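Local coordinates for periplasmic binding protein (Veillonella parvula, PDB 4OVK) that probably captures a solute in the cell envelope and passes it to a partner ABC transporter for uptake, at residues G57-K63 with N82-N88; I39-S43 with G274-W278; K178-L182 with G206-A211. All coordinates share one frame; numbering follows the deposited sequence.

Contact 1 of 3, residues G57-K63 with N82-N88; sequences GIHPSAK and NSSFVDN
The N-terminal cap of helix 60-67, where His59 meets Val86 and Asn88, forms part of the turn that leads out of strand 55-57, and the loop 82-88 wraps around it. The His59 ring does the capping: its ND1 accepts the N-H of Ser61 at 3.0 Å, with that nitrogen only 9° out of the ring plane. A chi1 of -169°, CG lying across CB from the backbone N, carries the ring end to the loop although the CB bond starts away from it. There CE1 points edge-on at Asn88 OD1, 3.3 Å away, and the imidazole and amide planes are turned only 4° apart. Val86 crosses the histidine at about a right angle, with its CG1 methyl 3.9 Å from His59 CD2; the same methyl touches Pro60 CD, which lies over one face of the imidazole. Bonded through its ring and packed along its flank, His59 is probably held in this rotation.

At the other end the backbones meet. Ile58 N donates to Asn82 O at 3.0 Å, and Gly57 CA adds a C-H...O contact to that oxygen, while Ile58 O receives Ser83 CA at 3.1 Å. Phe85 brings CE1 within 3.5 Å of Ile58 N, which sits at the ring edge, and a side chain on Gly57 would be tight against this same carbon. The loop is shaped by an Asx turn in which Asn82 OD1 accepts from Ser84 N.

Around this joint, Gly57 bonds through its backbone to Ile36 at strand 34-36, Ile58 and Ala62 lean on Thr42 of helix 41-49, the Phe90 ring meets His59, and Phe85 packs on Val97 of helix 94-100.

Contact 2 of 3, residues I39-S43 with G274-W278; sequences IPWTS and GIYRW
Ser43 OG, which rests against Tyr276 CB across the contact, donates to Pro40 O at 2.8 Å, tilted 20° from the carbonyl plane. A chi1 of 69°, OG lying between the backbone N and the carbonyl carbon, turns the hydroxyl back onto the carbonyl three residues earlier; its approach to Tyr276 CB, 3.7 Å, is plain van der Waals contact. The serine's CB lies 3.9 Å from Ile275 CG2.

Tyr276 carries most of the rest. Pro40 sits over one face of its ring in a CH-pi contact, with CA 4.1 Å from the ring centroid and 12° off the normal, and CB leaning toward CE2. Ile39 comes in at the phenol end: its CG2 methyl is 3.2 Å from Tyr276 OH. Next along the chain, Arg277 runs out extended, so that the hydroxyl lies over one face of its guanidinium group, toward the rim; that group also makes a cation-pi contact with Phe239. An alanine in place of Tyr276 would probably open a gap beside Pro40 and Ile39 and leave the guanidinium of Arg277 without the hydroxyl above its face.

Phe71 of helix 71-74 touches both Ser43 and Ile275, Ser65 of helix 60-67 touches Tyr276, and Ser69 OG makes a weak hydrogen bond to Ile275 O. Between the two segments themselves no hydrogen bond forms: segment 39-43 of the N-terminal lobe and the loop of the C-terminal lobe meet by apolar and CH-pi packing, which fixes no donor and acceptor between them.

Contact 3 of 3, residues K178-L182 with G206-A211; sequences KPKVL and GGENAA
Three backbone hydrogen bonds pair Lys180 with Glu208 and Val181 with Asn209 as parallel strands. Glu208 N donates to Pro179 O at 2.8 Å, Val181 N to Glu208 O at 2.8 Å, and Ala210 N to Val181 O at 3.0 Å. The second is nearly straight on the carbonyl (C=O...N 178°), whereas Ala210 N stands well above the carbonyl plane of its acceptor. Lys180 CA gives Glu208 O a further C-H...O contact.

Water extends the pairing at both ends. One molecule accepts from Lys178 NZ and donates to Gly207 O at 2.7 Å; NZ is also bonded to Ser173 O. Another donates to Val181 O and to Asn209 OD1, each 2.9 Å away, while Asn209 ND2 is held by Gln199 O.

Among the side chains, Lys180 lays its CG 3.6 Å from Ala210 CB before a bend at chi3 (-62°) leads NZ to Trp229 O. Glu208 shares that face of the sheet, its OE2 4.7 Å from Lys180 NZ, too far for a salt bridge. Lys178 drapes its CB, CG and CD along Gly206 O, and Leu182 CD1 touches the methyls of Ala210 and Ala211. On the other face, with Asn209, Val181 packs on Ile202 of helix 197-204. A side chain on Gly207 would press on Val181 CG2.

Gly206, with positive phi, is the C-prime residue of the Schellman motif that ends this helix, and the chain then enters strand 208-209. Strand 180-184 and parallel strand 208-209, connected through the short strand 190-192 and helix 197-204, thus make a beta-alpha-beta crossover at the edge of a four-stranded sheet of order 2-1-3-4.

From the N terminus, the chain first passes 39-43, the near half of contact 2, and soon afterwards contact 1 closes a short loop holding the rest of helix 60-67 and helix 71-74 within the N-terminal lobe. Helices 133-147 and 150-170 follow, before contact 3 closes another short loop in the C-terminal lobe. Only then does 274-278 return to 39-43, so the long loop of contact 2 encloses the other two, which follow one another in series. Contacts 1 and 2 touch through Ile39 with His59 and Thr42 with Ile58, whereas contact 3 lies about 24 Å from contact 1 between nearest atoms. Contact 2 therefore joins the two lobes, while contacts 1 and 3 each lie within one.

Contact 1 of 3, residues G57-K63 with N82-N88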
# COMPACT_ATOMS: atom_id res chain seq x y z
N GLY A 57 -3.63 18.99 -4.25
CA GLY A 57 -2.20 18.81 -4.42
C GLY A 57 -1.75 17.45 -3.95
O GLY A 57 -2.15 16.99 -2.88
N ILE A 58 -0.94 16.81 -4.78
CA ILE A 58 -0.37 15.50 -4.48
C ILE A 58 1.12 15.42 -4.80
O ILE A 58 1.67 16.24 -5.55
CB ILE A 58 -1.14 14.38 -5.23
CG1 ILE A 58 -0.84 14.37 -6.74
CG2 ILE A 58 -2.64 14.53 -4.99
CD1 ILE A 58 -1.54 13.24 -7.50
N HIS A 59 1.78 14.43 -4.23
CA HIS A 59 3.19 14.23 -4.47
C HIS A 59 3.39 13.74 -5.92
O HIS A 59 2.56 12.97 -6.45
CB HIS A 59 3.73 13.23 -3.45
CG HIS A 59 5.21 13.12 -3.42
ND1 HIS A 59 5.93 12.48 -4.41
CD2 HIS A 59 6.11 13.52 -2.49
CE1 HIS A 59 7.21 12.53 -4.10
NE2 HIS A 59 7.35 13.14 -2.94
N PRO A 60 4.44 14.20 -6.59
CA PRO A 60 4.60 13.79 -7.98
C PRO A 60 4.70 12.27 -8.17
O PRO A 60 4.26 11.74 -9.19
CB PRO A 60 5.91 14.48 -8.41
CG PRO A 60 6.63 14.80 -7.13
CD PRO A 60 5.51 15.14 -6.18
N SER A 61 5.28 11.58 -7.19
CA SER A 61 5.31 10.10 -7.19
C SER A 61 3.94 9.46 -6.96
O SER A 61 3.67 8.37 -7.46
CB SER A 61 6.33 9.59 -6.17
OG SER A 61 7.62 10.09 -6.52
N ALA A 62 3.06 10.14 -6.22
CA ALA A 62 1.66 9.74 -6.13
C ALA A 62 0.98 9.86 -7.50
O ALA A 62 0.17 9.00 -7.88
CB ALA A 62 0.92 10.53 -5.06
N LYS A 63 1.31 10.92 -8.25
CA LYS A 63 0.77 11.10 -9.60
C LYS A 63 1.29 9.97 -10.49
O LYS A 63 0.52 9.33 -11.20
CB LYS A 63 1.18 12.46 -10.19
CG LYS A 63 0.46 12.83 -11.47
CD LYS A 63 -0.99 13.23 -11.19
CE LYS A 63 -1.76 13.52 -12.47
NZ LYS A 63 -1.14 14.57 -13.30
N ASN A 82 -2.53 19.67 -9.13
CA ASN A 82 -1.15 20.08 -8.90
C ASN A 82 -0.32 18.97 -8.29
O ASN A 82 -0.74 18.37 -7.30
CB ASN A 82 -1.14 21.26 -7.94
CG ASN A 82 0.26 21.78 -7.66
OD1 ASN A 82 1.07 21.13 -7.00
ND2 ASN A 82 0.53 22.95 -8.16
N SER A 83 0.83 18.68 -8.88
CA SER A 83 1.82 17.79 -8.25
C SER A 83 3.22 18.40 -8.16
O SER A 83 4.23 17.69 -8.08
CB SER A 83 1.89 16.47 -9.00
OG SER A 83 2.29 16.67 -10.34
N SER A 84 3.28 19.73 -8.18
CA SER A 84 4.54 20.45 -8.21
C SER A 84 4.92 21.07 -6.87
O SER A 84 6.01 21.61 -6.71
CB SER A 84 4.47 21.55 -9.27
OG SER A 84 3.49 22.52 -8.94
N PHE A 85 4.03 20.99 -5.89
CA PHE A 85 4.20 21.77 -4.65
C PHE A 85 5.19 21.15 -3.66
O PHE A 85 5.56 21.80 -2.68
CB PHE A 85 2.84 22.00 -3.99
CG PHE A 85 2.37 20.86 -3.15
CD1 PHE A 85 1.71 19.77 -3.70
CD2 PHE A 85 2.59 20.89 -1.78
CE1 PHE A 85 1.31 18.74 -2.88
CE2 PHE A 85 2.18 19.86 -0.97
CZ PHE A 85 1.55 18.79 -1.51
N VAL A 86 5.61 19.92 -3.93
CA VAL A 86 6.54 19.17 -3.09
C VAL A 86 7.46 18.31 -3.96
O VAL A 86 7.02 17.78 -4.98
CB VAL A 86 5.77 18.30 -2.05
CG1 VAL A 86 4.89 17.24 -2.71
CG2 VAL A 86 6.71 17.67 -1.04
N ASP A 87 8.74 18.18 -3.59
CA ASP A 87 9.70 17.39 -4.38
C ASP A 87 9.90 15.97 -3.81
O ASP A 87 9.22 15.59 -2.87
CB ASP A 87 11.04 18.16 -4.53
CG ASP A 87 11.87 18.18 -3.25
OD1 ASP A 87 11.56 17.43 -2.31
OD2 ASP A 87 12.86 18.95 -3.21
N ASN A 88 10.82 15.19 -4.38
CA ASN A 88 11.04 13.80 -3.94
C ASN A 88 11.66 13.64 -2.57
O ASN A 88 11.58 12.57 -1.98
CB ASN A 88 11.92 13.03 -4.94
CG ASN A 88 11.12 12.40 -6.04
OD1 ASN A 88 9.90 12.50 -6.06
ND2 ASN A 88 11.80 11.72 -6.97

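Contact 2 of 3, residues I39-S43 with G274-W278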
# COMPACT_ATOMS: atom_id res chain seq x y z
N ILE A 39 3.28 10.03 0.01
CA ILE A 39 2.94 9.45 -1.29
C ILE A 39 1.69 8.56 -1.25
O ILE A 39 0.79 8.74 -2.06
CB ILE A 39 4.14 8.72 -1.92
CG1 ILE A 39 5.28 9.72 -2.22
CG2 ILE A 39 3.71 8.01 -3.20
CD1 ILE A 39 6.61 9.07 -2.51
N PRO A 40 1.62 7.60 -0.31
CA PRO A 40 0.44 6.71 -0.30
C PRO A 40 -0.87 7.37 0.17
O PRO A 40 -1.97 6.81 -0.02
CB PRO A 40 0.83 5.59 0.68
CG PRO A 40 2.00 6.08 1.43
CD PRO A 40 2.65 7.19 0.67
N TRP A 41 -0.75 8.52 0.81
CA TRP A 41 -1.91 9.15 1.44
C TRP A 41 -2.86 9.84 0.48
O TRP A 41 -3.97 10.20 0.88
CB TRP A 41 -1.46 10.04 2.63
CG TRP A 41 -1.07 9.13 3.76
CD1 TRP A 41 0.12 8.46 3.91
CD2 TRP A 41 -1.92 8.68 4.82
NE1 TRP A 41 0.07 7.65 5.03
CE2 TRP A 41 -1.17 7.77 5.60
CE3 TRP A 41 -3.23 8.98 5.21
CZ2 TRP A 41 -1.69 7.15 6.74
CZ3 TRP A 41 -3.75 8.35 6.35
CH2 TRP A 41 -2.98 7.44 7.09
N THR A 42 -2.47 10.01 -0.79
CA THR A 42 -3.42 10.52 -1.79
C THR A 42 -4.52 9.49 -1.99
O THR A 42 -5.70 9.79 -1.91
CB THR A 42 -2.72 10.91 -3.10
OG1 THR A 42 -2.00 12.13 -2.90
CG2 THR A 42 -3.73 11.13 -4.23
N SER A 43 -4.12 8.24 -2.19
CA SER A 43 -5.10 7.16 -2.31
C SER A 43 -5.93 6.99 -1.03
O SER A 43 -7.11 6.64 -1.08
CB SER A 43 -4.41 5.85 -2.73
OG SER A 43 -3.60 5.34 -1.71
N GLY A 274 -3.89 -2.45 -6.44
CA GLY A 274 -5.18 -1.84 -6.56
C GLY A 274 -4.98 -0.35 -6.75
O GLY A 274 -4.33 0.06 -7.71
N ILE A 275 -5.51 0.42 -5.81
CA ILE A 275 -5.49 1.87 -5.89
C ILE A 275 -4.05 2.40 -5.71
O ILE A 275 -3.70 3.47 -6.23
CB ILE A 275 -6.46 2.46 -4.85
CG1 ILE A 275 -6.88 3.88 -5.25
CG2 ILE A 275 -5.88 2.33 -3.44
CD1 ILE A 275 -8.00 4.44 -4.42
N TYR A 276 -3.24 1.61 -5.02
CA TYR A 276 -1.83 1.90 -4.74
C TYR A 276 -1.20 0.52 -4.65
O TYR A 276 -1.92 -0.51 -4.57
CB TYR A 276 -1.67 2.69 -3.43
CG TYR A 276 -0.29 3.28 -3.25
CD1 TYR A 276 0.16 4.33 -4.06
CD2 TYR A 276 0.60 2.76 -2.32
CE1 TYR A 276 1.43 4.84 -3.93
CE2 TYR A 276 1.87 3.29 -2.17
CZ TYR A 276 2.28 4.31 -2.98
OH TYR A 276 3.55 4.82 -2.83
N ARG A 277 0.12 0.43 -4.71
CA ARG A 277 0.71 -0.90 -4.60
C ARG A 277 0.45 -1.49 -3.21
O ARG A 277 0.27 -0.78 -2.22
CB ARG A 277 2.19 -0.93 -4.99
CG ARG A 277 3.09 -0.15 -4.09
CD ARG A 277 4.46 0.03 -4.72
NE ARG A 277 5.23 0.94 -3.88
CZ ARG A 277 5.87 2.04 -4.29
NH1 ARG A 277 6.51 2.77 -3.39
NH2 ARG A 277 5.89 2.41 -5.56
N TRP A 278 0.35 -2.81 -3.19
CA TRP A 278 -0.02 -3.54 -1.99
C TRP A 278 1.20 -4.04 -1.23
O TRP A 278 1.05 -4.74 -0.23
CB TRP A 278 -0.93 -4.71 -2.39
CG TRP A 278 -2.32 -4.32 -2.77
CD1 TRP A 278 -2.82 -3.05 -2.92
CD2 TRP A 278 -3.40 -5.21 -3.08
NE1 TRP A 278 -4.15 -3.11 -3.29
CE2 TRP A 278 -4.53 -4.42 -3.38
CE3 TRP A 278 -3.54 -6.61 -3.11
CZ2 TRP A 278 -5.77 -4.97 -3.72
CZ3 TRP A 278 -4.78 -7.16 -3.45
CH2 TRP A 278 -5.87 -6.34 -3.75

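Contact 3 of 3, residues K178-L182 with G206-A211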
# COMPACT_ATOMS: atom_id res chain seq x y z
N LYS A 178 5.88 -24.87 7.14
CA LYS A 178 5.42 -23.74 6.32
C LYS A 178 6.22 -23.59 5.02
O LYS A 178 7.42 -23.84 5.01
CB LYS A 178 5.55 -22.46 7.14
CG LYS A 178 4.76 -22.47 8.44
CD LYS A 178 4.95 -21.18 9.21
CE LYS A 178 5.33 -21.42 10.65
NZ LYS A 178 5.66 -20.12 11.29
N PRO A 179 5.56 -23.18 3.90
CA PRO A 179 6.32 -22.92 2.67
C PRO A 179 7.30 -21.77 2.87
O PRO A 179 6.97 -20.80 3.56
CB PRO A 179 5.25 -22.52 1.65
CG PRO A 179 3.95 -22.94 2.23
CD PRO A 179 4.12 -22.94 3.72
N LYS A 180 8.49 -21.89 2.28
CA LYS A 180 9.49 -20.83 2.33
C LYS A 180 9.23 -19.81 1.22
O LYS A 180 9.17 -20.16 0.05
CB LYS A 180 10.89 -21.41 2.20
CG LYS A 180 11.99 -20.41 2.49
CD LYS A 180 13.38 -21.02 2.37
CE LYS A 180 13.61 -22.14 3.37
NZ LYS A 180 15.06 -22.45 3.45
N VAL A 181 9.09 -18.55 1.62
CA VAL A 181 8.65 -17.48 0.72
C VAL A 181 9.70 -16.39 0.64
O VAL A 181 10.19 -15.92 1.69
CB VAL A 181 7.32 -16.83 1.18
CG1 VAL A 181 6.83 -15.82 0.16
CG2 VAL A 181 6.25 -17.89 1.45
N LEU A 182 10.03 -16.00 -0.59
CA LEU A 182 10.96 -14.90 -0.88
C LEU A 182 10.17 -13.76 -1.52
O LEU A 182 9.43 -13.97 -2.48
CB LEU A 182 12.03 -15.37 -1.87
CG LEU A 182 13.10 -14.32 -2.21
CD1 LEU A 182 13.95 -14.03 -0.98
CD2 LEU A 182 13.95 -14.79 -3.37
N GLY A 206 1.24 -17.62 7.25
CA GLY A 206 1.67 -19.01 7.39
C GLY A 206 2.85 -19.44 6.55
O GLY A 206 3.02 -20.64 6.25
N GLY A 207 3.70 -18.49 6.17
CA GLY A 207 4.92 -18.80 5.44
C GLY A 207 6.14 -18.64 6.31
O GLY A 207 6.10 -17.99 7.37
N GLU A 208 7.23 -19.26 5.88
CA GLU A 208 8.54 -19.03 6.47
C GLU A 208 9.25 -18.04 5.57
O GLU A 208 9.23 -18.18 4.36
CB GLU A 208 9.35 -20.33 6.58
CG GLU A 208 10.79 -20.12 7.03
CD GLU A 208 11.60 -21.40 7.19
OE1 GLU A 208 11.02 -22.51 7.04
OE2 GLU A 208 12.82 -21.29 7.47
N ASN A 209 9.89 -17.04 6.17
CA ASN A 209 10.69 -16.09 5.42
C ASN A 209 12.03 -16.66 4.98
O ASN A 209 12.90 -16.93 5.82
CB ASN A 209 10.91 -14.85 6.27
CG ASN A 209 9.68 -13.99 6.33
OD1 ASN A 209 9.25 -13.46 5.31
ND2 ASN A 209 9.09 -13.87 7.52
N ALA A 210 12.20 -16.83 3.67
CA ALA A 210 13.49 -17.25 3.11
C ALA A 210 14.63 -16.33 3.57
O ALA A 210 15.72 -16.81 3.84
CB ALA A 210 13.43 -17.28 1.58
N ALA A 211 14.35 -15.02 3.64
CA ALA A 211 15.35 -14.01 4.02
C ALA A 211 15.28 -13.60 5.50
O ALA A 211 15.66 -12.48 5.87
CB ALA A 211 15.20 -12.80 3.12
O HOH W 1 4.40 -18.15 9.48
O HOH W 2 11.32 -13.71 3.25